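Local coordinates for Tat-secreted protein Rv2525c (Mycobacterium tuberculosis, PDB 4PMQ) that may act as a peptidoglycan hydrolase with glycosidase activity and shows esterase activity toward p-nitrophenyl esters in vitro, at residues Tyr66-Gly71 with Val84-Arg89; Ile105-Asp110 with Arg127-Val132; Asp111-Glu116 with Ile147-Asn152; Tyr158-Asn163 with Asp193-Leu198. One frame throughout, in Å; residues are numbered along the deposited sequence.

In the fold
Two of the four contacts are buried and two partly buried, and each depth holds both polar and apolar chemistry. Of the buried pair, interaction 2 packs apolar groups between a strand and its covering helix, whereas interaction 4 links strands 158-161 and 190-197, with strand 177-181 between them, through an indole-to-amide hydrogen bond. Interactions 1 and 3 are partly buried, and interaction 3 lies farthest from the chain centre; interaction 1 pairs a phenol with an imidazole, interaction 3 sets a tyrosine edge on an indole. Interactions 1 and 2 touch directly, since Ala87 packs on Trp129 and the Tyr66 backbone pairs with strand 105-108. Helix 115-133 serves both interactions 2 and 3.

Interaction 1. Residues Tyr66-Gly71 with Val84-Arg89; sequences YQYGKG and VQHARR
Tyr68 and His86 mark the closest backbone approach, their CA atoms 7.9 Å apart, where the chain leaving strand 61-66 passes helix 79-96. The polar link is a hydrogen bond of 2.7 Å between Tyr66 OH and His86 ND1, with the hydroxyl lying in the imidazole plane at the ring edge; either group could supply the proton. The two rings meet rim to rim with planes at 65°, and the helix backbone at His86 C lies over one face of the phenol. With CG anti to the backbone N (chi1 -174°), Tyr66 sends its ring out to the helix. Tyr68 adds a looser, oblique ring contact, its CD2 3.9 Å from His86 CE1. The CB of Arg89 also comes near the Tyr66 hydroxyl, while its guanidinium leads away to salt bridges with Glu92 and Asp34. Together Tyr66, Tyr68 and His86 form an aromatic cluster joining a strand's C-terminal end to the next helix in a TIM-barrel-like glycoside hydrolase domain.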
loop_
_atom_site.group_PDB
_atom_site.type_symbol
_atom_site.label_atom_id
_atom_site.label_comp_id
_atom_site.label_asym_id
_atom_site.label_seq_id
_atom_site.Cartn_x
_atom_site.Cartn_y
_atom_site.Cartn_z
ATOM N N TYR A 66 -1.531 1.875 -3.271
ATOM C CA TYR A 66 -1.591 2.151 -4.699
ATOM C C TYR A 66 -0.408 1.563 -5.407
ATOM O O TYR A 66 0.719 1.896 -5.055
ATOM C CB TYR A 66 -1.607 3.678 -4.937
ATOM C CG TYR A 66 -1.811 4.044 -6.390
ATOM C CD1 TYR A 66 -0.743 4.031 -7.294
ATOM C CD2 TYR A 66 -3.073 4.385 -6.870
ATOM C CE1 TYR A 66 -0.935 4.314 -8.646
ATOM C CE2 TYR A 66 -3.284 4.657 -8.227
ATOM C CZ TYR A 66 -2.211 4.615 -9.108
ATOM O OH TYR A 66 -2.392 4.924 -10.430
ATOM N N GLN A 67 -0.651 0.784 -6.449
ATOM C CA GLN A 67 0.412 0.312 -7.345
ATOM C C GLN A 67 -0.213 0.034 -8.677
ATOM O O GLN A 67 -1.060 -0.854 -8.781
ATOM C CB GLN A 67 1.156 -0.923 -6.831
ATOM C CG GLN A 67 2.360 -1.231 -7.749
ATOM C CD GLN A 67 3.271 -2.332 -7.315
ATOM O OE1 GLN A 67 3.263 -2.775 -6.168
ATOM N NE2 GLN A 67 4.137 -2.747 -8.230
ATOM N N TYR A 68 0.202 0.783 -9.684
ATOM C CA TYR A 68 -0.329 0.573 -11.022
ATOM C C TYR A 68 0.694 -0.195 -11.862
ATOM O O TYR A 68 0.403 -1.306 -12.296
ATOM C CB TYR A 68 -0.734 1.900 -11.688
ATOM C CG TYR A 68 -1.166 1.720 -13.133
ATOM C CD1 TYR A 68 -2.439 1.241 -13.450
ATOM C CD2 TYR A 68 -0.316 2.055 -14.183
ATOM C CE1 TYR A 68 -2.838 1.066 -14.784
ATOM C CE2 TYR A 68 -0.700 1.877 -15.516
ATOM C CZ TYR A 68 -1.972 1.416 -15.813
ATOM O OH TYR A 68 -2.326 1.266 -17.144
ATOM N N GLY A 69 1.859 0.418 -12.119
ATOM C CA GLY A 69 2.925 -0.197 -12.900
ATOM C C GLY A 69 3.894 -1.019 -12.067
ATOM O O GLY A 69 3.722 -1.168 -10.850
ATOM N N LYS A 70 4.918 -1.557 -12.723
ATOM C CA LYS A 70 5.932 -2.401 -12.079
ATOM C C LYS A 70 7.178 -2.477 -12.943
ATOM O O LYS A 70 7.053 -2.459 -14.164
ATOM C CB LYS A 70 5.358 -3.828 -11.892
ATOM C CG LYS A 70 6.161 -4.702 -10.914
ATOM C CD LYS A 70 5.727 -6.170 -11.024
ATOM C CE LYS A 70 6.206 -7.016 -9.870
ATOM N NZ LYS A 70 5.437 -6.742 -8.624
ATOM N N GLY A 71 8.346 -2.547 -12.310
ATOM C CA GLY A 71 9.617 -2.699 -13.017
ATOM C C GLY A 71 9.867 -1.548 -13.967
ATOM O O GLY A 71 9.936 -0.399 -13.528
ATOM N N VAL A 84 1.291 13.162 -9.907
ATOM C CA VAL A 84 -0.045 13.781 -9.849
ATOM C C VAL A 84 -1.080 12.908 -10.541
ATOM O O VAL A 84 -2.182 12.766 -10.013
ATOM C CB VAL A 84 -0.113 15.254 -10.330
ATOM C CG1 VAL A 84 0.732 16.153 -9.437
ATOM C CG2 VAL A 84 0.285 15.407 -11.795
ATOM N N GLN A 85 -0.712 12.282 -11.675
ATOM C CA GLN A 85 -1.638 11.397 -12.388
ATOM C C GLN A 85 -2.025 10.180 -11.514
ATOM O O GLN A 85 -3.206 9.866 -11.379
ATOM C CB GLN A 85 -0.971 10.917 -13.684
ATOM C CG GLN A 85 -0.762 12.043 -14.707
ATOM C CD GLN A 85 0.266 11.704 -15.769
ATOM O OE1 GLN A 85 0.830 10.601 -15.820
ATOM N NE2 GLN A 85 0.577 12.672 -16.615
ATOM N N HIS A 86 -1.030 9.527 -10.897
ATOM C CA HIS A 86 -1.334 8.353 -10.084
ATOM C C HIS A 86 -2.075 8.746 -8.788
ATOM O O HIS A 86 -3.035 8.072 -8.402
ATOM C CB HIS A 86 -0.029 7.600 -9.777
ATOM C CG HIS A 86 0.524 6.918 -10.992
ATOM N ND1 HIS A 86 -0.128 5.822 -11.574
ATOM C CD2 HIS A 86 1.652 7.174 -11.695
ATOM C CE1 HIS A 86 0.596 5.488 -12.630
ATOM N NE2 HIS A 86 1.685 6.259 -12.735
ATOM N N ALA A 87 -1.655 9.843 -8.142
ATOM C CA ALA A 87 -2.307 10.254 -6.886
ATOM C C ALA A 87 -3.775 10.628 -7.097
ATOM O O ALA A 87 -4.636 10.280 -6.292
ATOM C CB ALA A 87 -1.550 11.434 -6.268
ATOM N N ARG A 88 -4.071 11.325 -8.193
ATOM C CA ARG A 88 -5.463 11.672 -8.484
ATOM C C ARG A 88 -6.323 10.416 -8.617
ATOM O O ARG A 88 -7.429 10.357 -8.080
ATOM C CB ARG A 88 -5.543 12.454 -9.788
ATOM C CG ARG A 88 -4.992 13.863 -9.660
ATOM C CD ARG A 88 -4.986 14.526 -11.032
ATOM N NE ARG A 88 -4.233 15.779 -11.040
ATOM C CZ ARG A 88 -3.709 16.335 -12.133
ATOM N NH1 ARG A 88 -3.893 15.776 -13.328
ATOM N NH2 ARG A 88 -3.000 17.453 -12.041
ATOM N N ARG A 89 -5.804 9.423 -9.359
ATOM C CA ARG A 89 -6.545 8.193 -9.626
ATOM C C ARG A 89 -6.741 7.386 -8.337
ATOM O O ARG A 89 -7.863 6.965 -8.032
ATOM C CB ARG A 89 -5.847 7.380 -10.720
ATOM C CG ARG A 89 -6.649 6.168 -11.174
ATOM C CD ARG A 89 -8.056 6.535 -11.677
ATOM N NE ARG A 89 -8.750 5.336 -12.135
ATOM C CZ ARG A 89 -10.065 5.221 -12.289
ATOM N NH1 ARG A 89 -10.868 6.238 -11.999
ATOM N NH2 ARG A 89 -10.589 4.086 -12.734
#

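Interaction 2. Residues Ile105-Asp110 with Arg127-Val132; sequences IYASID and RSWESV
Ala107 presents its methyl squarely to the indole of Trp129, the residue opposite it in the closest backbone approach. Ala107 CB sits 3.7 Å from the centroid of the five-membered ring of Trp129 and only 12° off the ring normal, a CH-pi contact made over the face. Because the methyl is centred on the ring system, it lies at similar distances from several indole atoms, with Trp129 CE2 nearest. Ile105, two residues earlier on the same strand, meets the six-membered ring: its CG2 branch approaches Trp129 CZ3 at 3.7 Å and CH2 at 3.8 Å, obliquely to the ring. Standing anti to the backbone N, that branch is the one that reaches the indole; the side chain as a whole crosses the tryptophan's at about a right angle. This is the packing of a beta-alpha-beta unit, in which strand 105-108, helix 115-133 and strand 138-142 follow one another and the helix covers the sheet, in keeping with the TIM-barrel clan of the domain. All three touching residues are buried. The one polar atom of the indole, Trp129 NE1, finds its partner in Tyr125 OH, four residues back on its own helix. Tyr66 and Tyr125 also make edge-to-face contacts with the tryptophan, and helix 79-96 flanks it.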
loop_
_atom_site.group_PDB
_atom_site.type_symbol
_atom_site.label_atom_id
_atom_site.label_comp_id
_atom_site.label_asym_id
_atom_site.label_seq_id
_atom_site.Cartn_x
_atom_site.Cartn_y
_atom_site.Cartn_z
ATOM N N ILE A 105 -3.248 6.888 1.785
ATOM C CA ILE A 105 -3.064 5.913 0.722
ATOM C C ILE A 105 -1.574 5.641 0.665
ATOM O O ILE A 105 -0.748 6.583 0.602
ATOM C CB ILE A 105 -3.622 6.368 -0.644
ATOM C CG1 ILE A 105 -5.137 6.677 -0.590
ATOM C CG2 ILE A 105 -3.280 5.349 -1.769
ATOM C CD1 ILE A 105 -5.628 7.508 -1.855
ATOM N N TYR A 106 -1.227 4.374 0.743
ATOM C CA TYR A 106 0.187 3.987 0.668
ATOM C C TYR A 106 0.634 3.878 -0.790
ATOM O O TYR A 106 0.276 2.896 -1.454
ATOM C CB TYR A 106 0.409 2.648 1.366
ATOM C CG TYR A 106 0.410 2.736 2.876
ATOM C CD1 TYR A 106 -0.782 2.706 3.601
ATOM C CD2 TYR A 106 1.606 2.808 3.588
ATOM C CE1 TYR A 106 -0.779 2.761 5.000
ATOM C CE2 TYR A 106 1.620 2.798 4.989
ATOM C CZ TYR A 106 0.428 2.800 5.689
ATOM O OH TYR A 106 0.469 2.769 7.077
ATOM N N ALA A 107 1.372 4.890 -1.290
ATOM C CA ALA A 107 1.965 4.900 -2.641
ATOM C C ALA A 107 3.099 3.863 -2.682
ATOM O O ALA A 107 3.947 3.837 -1.769
ATOM C CB ALA A 107 2.478 6.288 -2.972
ATOM N N SER A 108 3.144 3.017 -3.740
ATOM C CA SER A 108 4.155 1.964 -3.777
ATOM C C SER A 108 5.455 2.305 -4.496
ATOM O O SER A 108 5.468 2.834 -5.626
ATOM C CB SER A 108 3.579 0.704 -4.402
ATOM O OG SER A 108 2.468 0.317 -3.618
ATOM N N ILE A 109 6.560 1.942 -3.822
ATOM C CA ILE A 109 7.929 2.004 -4.311
ATOM C C ILE A 109 8.335 0.517 -4.288
ATOM O O ILE A 109 9.023 0.089 -3.362
ATOM C CB ILE A 109 8.898 2.940 -3.544
ATOM C CG1 ILE A 109 8.339 4.394 -3.336
ATOM C CG2 ILE A 109 10.281 2.947 -4.247
ATOM C CD1 ILE A 109 7.896 5.144 -4.571
ATOM N N ASP A 110 7.816 -0.282 -5.271
ATOM C CA ASP A 110 8.008 -1.725 -5.366
ATOM C C ASP A 110 9.352 -2.022 -6.041
ATOM O O ASP A 110 9.435 -2.674 -7.081
ATOM C CB ASP A 110 6.804 -2.314 -6.156
ATOM C CG ASP A 110 6.804 -3.825 -6.234
ATOM O OD1 ASP A 110 7.344 -4.472 -5.294
ATOM O OD2 ASP A 110 6.317 -4.361 -7.252
ATOM N N ARG A 127 6.347 13.877 -3.453
ATOM C CA ARG A 127 5.906 15.256 -3.203
ATOM C C ARG A 127 4.587 15.503 -3.999
ATOM O O ARG A 127 3.696 16.190 -3.483
ATOM C CB ARG A 127 6.982 16.277 -3.553
ATOM C CG ARG A 127 8.144 16.288 -2.564
ATOM C CD ARG A 127 9.157 17.356 -2.929
ATOM N NE ARG A 127 10.190 17.517 -1.900
ATOM C CZ ARG A 127 11.378 18.065 -2.106
ATOM N NH1 ARG A 127 11.718 18.493 -3.317
ATOM N NH2 ARG A 127 12.257 18.150 -1.115
ATOM N N SER A 128 4.455 14.924 -5.233
ATOM C CA SER A 128 3.191 15.051 -5.992
ATOM C C SER A 128 2.047 14.391 -5.252
ATOM O O SER A 128 0.947 14.960 -5.200
ATOM C CB SER A 128 3.320 14.449 -7.382
ATOM O OG SER A 128 4.014 15.356 -8.211
ATOM N N TRP A 129 2.287 13.192 -4.645
ATOM C CA TRP A 129 1.254 12.567 -3.834
ATOM C C TRP A 129 0.839 13.528 -2.710
ATOM O O TRP A 129 -0.359 13.721 -2.497
ATOM C CB TRP A 129 1.735 11.228 -3.266
ATOM C CG TRP A 129 1.457 10.089 -4.194
ATOM C CD1 TRP A 129 2.230 9.656 -5.231
ATOM C CD2 TRP A 129 0.290 9.249 -4.181
ATOM N NE1 TRP A 129 1.637 8.569 -5.846
ATOM C CE2 TRP A 129 0.428 8.322 -5.247
ATOM C CE3 TRP A 129 -0.866 9.202 -3.387
ATOM C CZ2 TRP A 129 -0.517 7.315 -5.490
ATOM C CZ3 TRP A 129 -1.810 8.207 -3.633
ATOM C CH2 TRP A 129 -1.623 7.269 -4.661
ATOM N N GLU A 130 1.832 14.163 -2.023
ATOM C CA GLU A 130 1.508 15.121 -0.948
ATOM C C GLU A 130 0.719 16.331 -1.473
ATOM O O GLU A 130 -0.130 16.873 -0.759
ATOM C CB GLU A 130 2.780 15.617 -0.295
ATOM C CG GLU A 130 3.514 14.475 0.427
ATOM C CD GLU A 130 4.572 15.033 1.366
ATOM O OE1 GLU A 130 5.066 16.147 1.096
ATOM O OE2 GLU A 130 4.891 14.373 2.381
ATOM N N SER A 131 1.005 16.749 -2.700
ATOM C CA SER A 131 0.326 17.892 -3.281
ATOM C C SER A 131 -1.091 17.553 -3.687
ATOM O O SER A 131 -1.877 18.475 -3.884
ATOM C CB SER A 131 1.083 18.427 -4.489
ATOM O OG SER A 131 0.474 19.646 -4.915
ATOM N N VAL A 132 -1.406 16.273 -3.886
ATOM C CA VAL A 132 -2.749 15.913 -4.334
ATOM C C VAL A 132 -3.624 15.572 -3.131
ATOM O O VAL A 132 -4.707 16.181 -2.984
ATOM C CB VAL A 132 -2.700 14.743 -5.346
ATOM C CG1 VAL A 132 -4.108 14.221 -5.643
ATOM C CG2 VAL A 132 -1.997 15.182 -6.642
#

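Interaction 3. Residues Asp111-Glu116 with Ile147-Asn152; sequences DNPSYE and IDWAVN
The aromatic part of this contact is an edge-to-face pair, in which Tyr115 turns its edge to the face of Trp149. Tyr115 CD1 stands 3.5 Å above the indole plane of Trp149, offset toward the rim, and lies 3.6 Å from Trp149 CE2. The centroids of the Tyr115 ring and the five-membered ring of Trp149 are 5.1 Å apart, with planes at 66°. A chi1 of -177° at Tyr115, placing CG opposite the backbone N, brings the ring's edge over the indole face. The contact joins the lead-in and first turn of helix 115-133 to helix 144-153, well away from the chain centre, in a domain of the TIM-barrel clan; Ser114 N-caps the former helix. Among backbone contacts, Trp149 CH2 lies 3.5 Å from Tyr115 N and 3.6 Å from Pro113 O, the carbonyl oxygen sitting at the ring edge near its plane. The apolar remainder is slight, Pro113 CG approaching Trp149 CZ3 at 4.4 Å, while Tyr118 also meets the tryptophan ring.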
loop_
_atom_site.group_PDB
_atom_site.type_symbol
_atom_site.label_atom_id
_atom_site.label_comp_id
_atom_site.label_asym_id
_atom_site.label_seq_id
_atom_site.Cartn_x
_atom_site.Cartn_y
_atom_site.Cartn_z
ATOM N N ASP A 111 10.413 -1.468 -5.450
ATOM C CA ASP A 111 11.779 -1.492 -5.959
ATOM C C ASP A 111 12.778 -1.329 -4.824
ATOM O O ASP A 111 12.402 -0.996 -3.680
ATOM C CB ASP A 111 11.941 -0.305 -6.955
ATOM C CG ASP A 111 11.427 -0.620 -8.346
ATOM O OD1 ASP A 111 12.007 -1.512 -9.005
ATOM O OD2 ASP A 111 10.428 0.001 -8.761
ATOM N N ASN A 112 14.055 -1.504 -5.165
ATOM C CA ASN A 112 15.197 -1.348 -4.267
ATOM C C ASN A 112 16.067 -0.252 -4.891
ATOM O O ASN A 112 17.066 -0.546 -5.577
ATOM C CB ASN A 112 15.945 -2.694 -4.107
ATOM C CG ASN A 112 17.141 -2.548 -3.199
ATOM O OD1 ASN A 112 17.210 -1.582 -2.428
ATOM N ND2 ASN A 112 18.103 -3.490 -3.289
ATOM N N PRO A 113 15.648 1.020 -4.733
ATOM C CA PRO A 113 16.321 2.100 -5.466
ATOM C C PRO A 113 17.632 2.569 -4.864
ATOM O O PRO A 113 17.833 2.495 -3.644
ATOM C CB PRO A 113 15.294 3.249 -5.389
ATOM C CG PRO A 113 14.622 3.028 -4.065
ATOM C CD PRO A 113 14.484 1.535 -3.970
ATOM N N SER A 114 18.471 3.166 -5.731
ATOM C CA SER A 114 19.677 3.868 -5.321
ATOM C C SER A 114 19.294 5.237 -4.763
ATOM O O SER A 114 18.195 5.751 -5.074
ATOM C CB SER A 114 20.590 4.078 -6.517
ATOM O OG SER A 114 19.909 4.936 -7.433
ATOM N N TYR A 115 20.253 5.900 -4.062
ATOM C CA TYR A 115 20.016 7.255 -3.568
ATOM C C TYR A 115 19.759 8.213 -4.770
ATOM O O TYR A 115 18.912 9.109 -4.682
ATOM C CB TYR A 115 21.208 7.722 -2.720
ATOM C CG TYR A 115 20.984 9.092 -2.136
ATOM C CD1 TYR A 115 20.112 9.280 -1.068
ATOM C CD2 TYR A 115 21.683 10.198 -2.613
ATOM C CE1 TYR A 115 19.866 10.552 -0.552
ATOM C CE2 TYR A 115 21.490 11.467 -2.069
ATOM C CZ TYR A 115 20.577 11.641 -1.041
ATOM O OH TYR A 115 20.373 12.891 -0.505
ATOM N N GLU A 116 20.448 7.976 -5.903
ATOM C CA GLU A 116 20.232 8.794 -7.098
ATOM C C GLU A 116 18.774 8.685 -7.582
ATOM O O GLU A 116 18.173 9.706 -7.940
ATOM C CB GLU A 116 21.219 8.344 -8.200
ATOM C CG GLU A 116 21.079 9.053 -9.526
ATOM C CD GLU A 116 20.023 8.446 -10.433
ATOM O OE1 GLU A 116 19.912 7.198 -10.456
ATOM O OE2 GLU A 116 19.323 9.205 -11.143
ATOM N N ILE A 147 12.478 4.155 3.349
ATOM C CA ILE A 147 11.690 4.729 4.432
ATOM C C ILE A 147 12.578 5.709 5.202
ATOM O O ILE A 147 12.158 6.839 5.461
ATOM C CB ILE A 147 11.102 3.635 5.352
ATOM C CG1 ILE A 147 9.923 2.919 4.639
ATOM C CG2 ILE A 147 10.640 4.231 6.692
ATOM C CD1 ILE A 147 9.528 1.625 5.367
ATOM N N ASP A 148 13.837 5.310 5.495
ATOM C CA ASP A 148 14.683 6.224 6.269
ATOM C C ASP A 148 14.962 7.524 5.506
ATOM O O ASP A 148 14.928 8.619 6.088
ATOM C CB ASP A 148 16.003 5.577 6.694
ATOM C CG ASP A 148 16.448 6.264 7.960
ATOM O OD1 ASP A 148 15.918 5.913 9.036
ATOM O OD2 ASP A 148 17.267 7.215 7.870
ATOM N N TRP A 149 15.215 7.405 4.200
ATOM C CA TRP A 149 15.470 8.619 3.419
ATOM C C TRP A 149 14.259 9.544 3.450
ATOM O O TRP A 149 14.418 10.760 3.653
ATOM C CB TRP A 149 15.796 8.278 1.967
ATOM C CG TRP A 149 17.106 7.595 1.721
ATOM C CD1 TRP A 149 18.300 7.862 2.323
ATOM C CD2 TRP A 149 17.398 6.691 0.635
ATOM N NE1 TRP A 149 19.307 7.120 1.726
ATOM C CE2 TRP A 149 18.779 6.409 0.681
ATOM C CE3 TRP A 149 16.621 6.103 -0.378
ATOM C CZ2 TRP A 149 19.396 5.531 -0.225
ATOM C CZ3 TRP A 149 17.236 5.240 -1.278
ATOM C CH2 TRP A 149 18.591 4.907 -1.148
ATOM N N ALA A 150 13.044 8.959 3.282
ATOM C CA ALA A 150 11.767 9.710 3.274
ATOM C C ALA A 150 11.513 10.358 4.654
ATOM O O ALA A 150 11.174 11.541 4.727
ATOM C CB ALA A 150 10.632 8.791 2.890
ATOM N N VAL A 151 11.709 9.593 5.736
ATOM C CA VAL A 151 11.535 10.132 7.090
ATOM C C VAL A 151 12.489 11.315 7.303
ATOM O O VAL A 151 12.077 12.378 7.793
ATOM C CB VAL A 151 11.747 9.053 8.174
ATOM C CG1 VAL A 151 11.831 9.679 9.574
ATOM C CG2 VAL A 151 10.643 8.014 8.111
ATOM N N ASN A 152 13.760 11.124 6.931
ATOM C CA ASN A 152 14.793 12.146 7.088
ATOM C C ASN A 152 14.453 13.429 6.275
ATOM O O ASN A 152 14.840 14.536 6.671
ATOM C CB ASN A 152 16.137 11.569 6.661
ATOM C CG ASN A 152 17.303 12.417 7.083
ATOM O OD1 ASN A 152 17.366 12.891 8.207
ATOM N ND2 ASN A 152 18.242 12.643 6.184
#

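Interaction 4. Residues Tyr158-Asn163 with Asp193-Leu198; sequences YFWQHN and DVNQIL
Trp160 and Asn195 make a buried side-chain hydrogen bond inside the curled sheet, between strands 158-161 and 190-197. Trp160 NE1 donates to Asn195 OD1 at 2.8 Å, with a bent N-H...O angle of 136°. With CG anti to the backbone N (chi1 173°), Trp160 carries NE1 to the amide. The amide oxygen lies near the indole plane at the ring edge, yet the donor stands 55° out of the carbonyl plane, above the amide instead of on a lone pair. Indole and amide are nearly perpendicular. Asn195 OD1 is also 3.2 Å from Trp160 CZ2. Strand 177-181 lies between the two strands, parallel to one and antiparallel to the other, so the bond bridges across it in this TIM-barrel clan domain. Asn195 ND2 is held by Asp9 OD2 and Leu7 O of strand 6-9, which would hold the amide's rotation with OD1 toward the indole. Tyr141 meets the Trp160 ring, and a glycerol, probably from the crystallisation liquor, lies about 4 Å from the Trp160 side chain (nearest atoms).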
loop_
_atom_site.group_PDB
_atom_site.type_symbol
_atom_site.label_atom_id
_atom_site.label_comp_id
_atom_site.label_asym_id
_atom_site.label_seq_id
_atom_site.Cartn_x
_atom_site.Cartn_y
_atom_site.Cartn_z
ATOM N N TYR A 158 2.959 7.933 6.667
ATOM C CA TYR A 158 2.778 6.513 7.005
ATOM C C TYR A 158 3.789 5.698 6.226
ATOM O O TYR A 158 4.083 5.989 5.063
ATOM C CB TYR A 158 1.361 6.036 6.692
ATOM C CG TYR A 158 0.302 6.612 7.612
ATOM C CD1 TYR A 158 -0.078 5.937 8.764
ATOM C CD2 TYR A 158 -0.366 7.801 7.291
ATOM C CE1 TYR A 158 -1.058 6.445 9.617
ATOM C CE2 TYR A 158 -1.335 8.336 8.152
ATOM C CZ TYR A 158 -1.694 7.633 9.301
ATOM O OH TYR A 158 -2.672 8.069 10.164
ATOM N N PHE A 159 4.325 4.641 6.882
ATOM C CA PHE A 159 5.381 3.856 6.258
ATOM C C PHE A 159 5.086 2.361 6.382
ATOM O O PHE A 159 4.786 1.858 7.464
ATOM C CB PHE A 159 6.722 4.231 6.925
ATOM C CG PHE A 159 7.001 5.710 6.781
ATOM C CD1 PHE A 159 7.398 6.242 5.555
ATOM C CD2 PHE A 159 6.744 6.589 7.832
ATOM C CE1 PHE A 159 7.581 7.617 5.393
ATOM C CE2 PHE A 159 6.921 7.976 7.666
ATOM C CZ PHE A 159 7.325 8.478 6.444
ATOM N N TRP A 160 5.156 1.660 5.259
ATOM C CA TRP A 160 4.887 0.227 5.193
ATOM C C TRP A 160 6.117 -0.423 4.614
ATOM O O TRP A 160 6.453 -0.185 3.451
ATOM C CB TRP A 160 3.633 -0.018 4.320
ATOM C CG TRP A 160 3.315 -1.452 4.013
ATOM C CD1 TRP A 160 3.760 -2.567 4.665
ATOM C CD2 TRP A 160 2.434 -1.914 2.979
ATOM N NE1 TRP A 160 3.221 -3.700 4.093
ATOM C CE2 TRP A 160 2.401 -3.326 3.053
ATOM C CE3 TRP A 160 1.641 -1.265 2.015
ATOM C CZ2 TRP A 160 1.693 -4.109 2.134
ATOM C CZ3 TRP A 160 0.947 -2.040 1.098
ATOM C CH2 TRP A 160 0.940 -3.444 1.187
ATOM N N GLN A 161 6.860 -1.148 5.471
ATOM C CA GLN A 161 8.131 -1.704 5.045
ATOM C C GLN A 161 8.011 -2.976 4.238
ATOM O O GLN A 161 7.311 -3.907 4.671
ATOM C CB GLN A 161 9.022 -1.988 6.266
ATOM C CG GLN A 161 10.401 -2.547 5.870
ATOM C CD GLN A 161 11.215 -2.859 7.107
ATOM O OE1 GLN A 161 11.155 -2.114 8.083
ATOM N NE2 GLN A 161 11.917 -3.991 7.112
ATOM N N HIS A 162 8.771 -3.050 3.119
ATOM C CA HIS A 162 8.974 -4.315 2.383
ATOM C C HIS A 162 10.438 -4.720 2.584
ATOM O O HIS A 162 11.259 -3.894 2.984
ATOM C CB HIS A 162 8.559 -4.319 0.906
ATOM C CG HIS A 162 9.348 -3.456 -0.028
ATOM N ND1 HIS A 162 10.656 -3.782 -0.404
ATOM C CD2 HIS A 162 8.940 -2.390 -0.755
ATOM C CE1 HIS A 162 10.997 -2.898 -1.333
ATOM N NE2 HIS A 162 10.001 -2.040 -1.581
ATOM N N ASN A 163 10.764 -5.974 2.331
ATOM C CA ASN A 163 12.098 -6.485 2.655
ATOM C C ASN A 163 13.104 -6.546 1.482
ATOM O O ASN A 163 14.215 -7.058 1.661
ATOM C CB ASN A 163 11.931 -7.866 3.275
ATOM C CG ASN A 163 11.351 -7.769 4.671
ATOM O OD1 ASN A 163 11.245 -6.665 5.261
ATOM N ND2 ASN A 163 11.005 -8.915 5.240
ATOM N N ASP A 193 -0.061 -11.976 0.742
ATOM C CA ASP A 193 1.107 -11.538 1.489
ATOM C C ASP A 193 0.662 -11.209 2.891
ATOM O O ASP A 193 -0.474 -10.747 3.095
ATOM C CB ASP A 193 1.784 -10.321 0.836
ATOM C CG ASP A 193 2.076 -10.496 -0.649
ATOM O OD1 ASP A 193 2.523 -11.608 -1.042
ATOM O OD2 ASP A 193 1.932 -9.508 -1.399
ATOM N N VAL A 194 1.555 -11.385 3.852
ATOM C CA VAL A 194 1.238 -11.156 5.253
ATOM C C VAL A 194 1.959 -9.928 5.752
ATOM O O VAL A 194 3.172 -9.790 5.544
ATOM C CB VAL A 194 1.574 -12.393 6.116
ATOM C CG1 VAL A 194 1.253 -12.138 7.578
ATOM C CG2 VAL A 194 0.821 -13.631 5.617
ATOM N N ASN A 195 1.210 -9.046 6.446
ATOM C CA ASN A 195 1.773 -7.814 6.980
ATOM C C ASN A 195 1.499 -7.733 8.461
ATOM O O ASN A 195 0.357 -7.986 8.882
ATOM C CB ASN A 195 1.180 -6.589 6.270
ATOM C CG ASN A 195 1.362 -6.695 4.777
ATOM O OD1 ASN A 195 2.438 -6.389 4.270
ATOM N ND2 ASN A 195 0.370 -7.243 4.075
ATOM N N GLN A 196 2.493 -7.297 9.242
ATOM C CA GLN A 196 2.344 -7.074 10.691
ATOM C C GLN A 196 2.059 -5.605 10.963
ATOM O O GLN A 196 2.700 -4.726 10.387
ATOM C CB GLN A 196 3.628 -7.487 11.416
ATOM C CG GLN A 196 3.833 -8.997 11.390
ATOM C CD GLN A 196 4.956 -9.490 12.277
ATOM O OE1 GLN A 196 5.931 -8.782 12.579
ATOM N NE2 GLN A 196 4.853 -10.746 12.676
ATOM N N ILE A 197 1.095 -5.340 11.838
ATOM C CA ILE A 197 0.774 -3.997 12.306
ATOM C C ILE A 197 1.756 -3.671 13.458
ATOM O O ILE A 197 1.881 -4.453 14.422
ATOM C CB ILE A 197 -0.700 -3.926 12.772
ATOM C CG1 ILE A 197 -1.675 -4.242 11.613
ATOM C CG2 ILE A 197 -0.985 -2.562 13.435
ATOM C CD1 ILE A 197 -3.128 -4.535 12.154
ATOM N N LEU A 198 2.414 -2.511 13.372
ATOM C CA LEU A 198 3.416 -2.115 14.358
ATOM C C LEU A 198 3.021 -0.953 15.238
ATOM O O LEU A 198 3.613 -0.764 16.312
ATOM C CB LEU A 198 4.689 -1.713 13.620
ATOM C CG LEU A 198 5.289 -2.827 12.729
ATOM C CD1 LEU A 198 6.278 -2.240 11.767
ATOM C CD2 LEU A 198 5.873 -3.964 13.579
#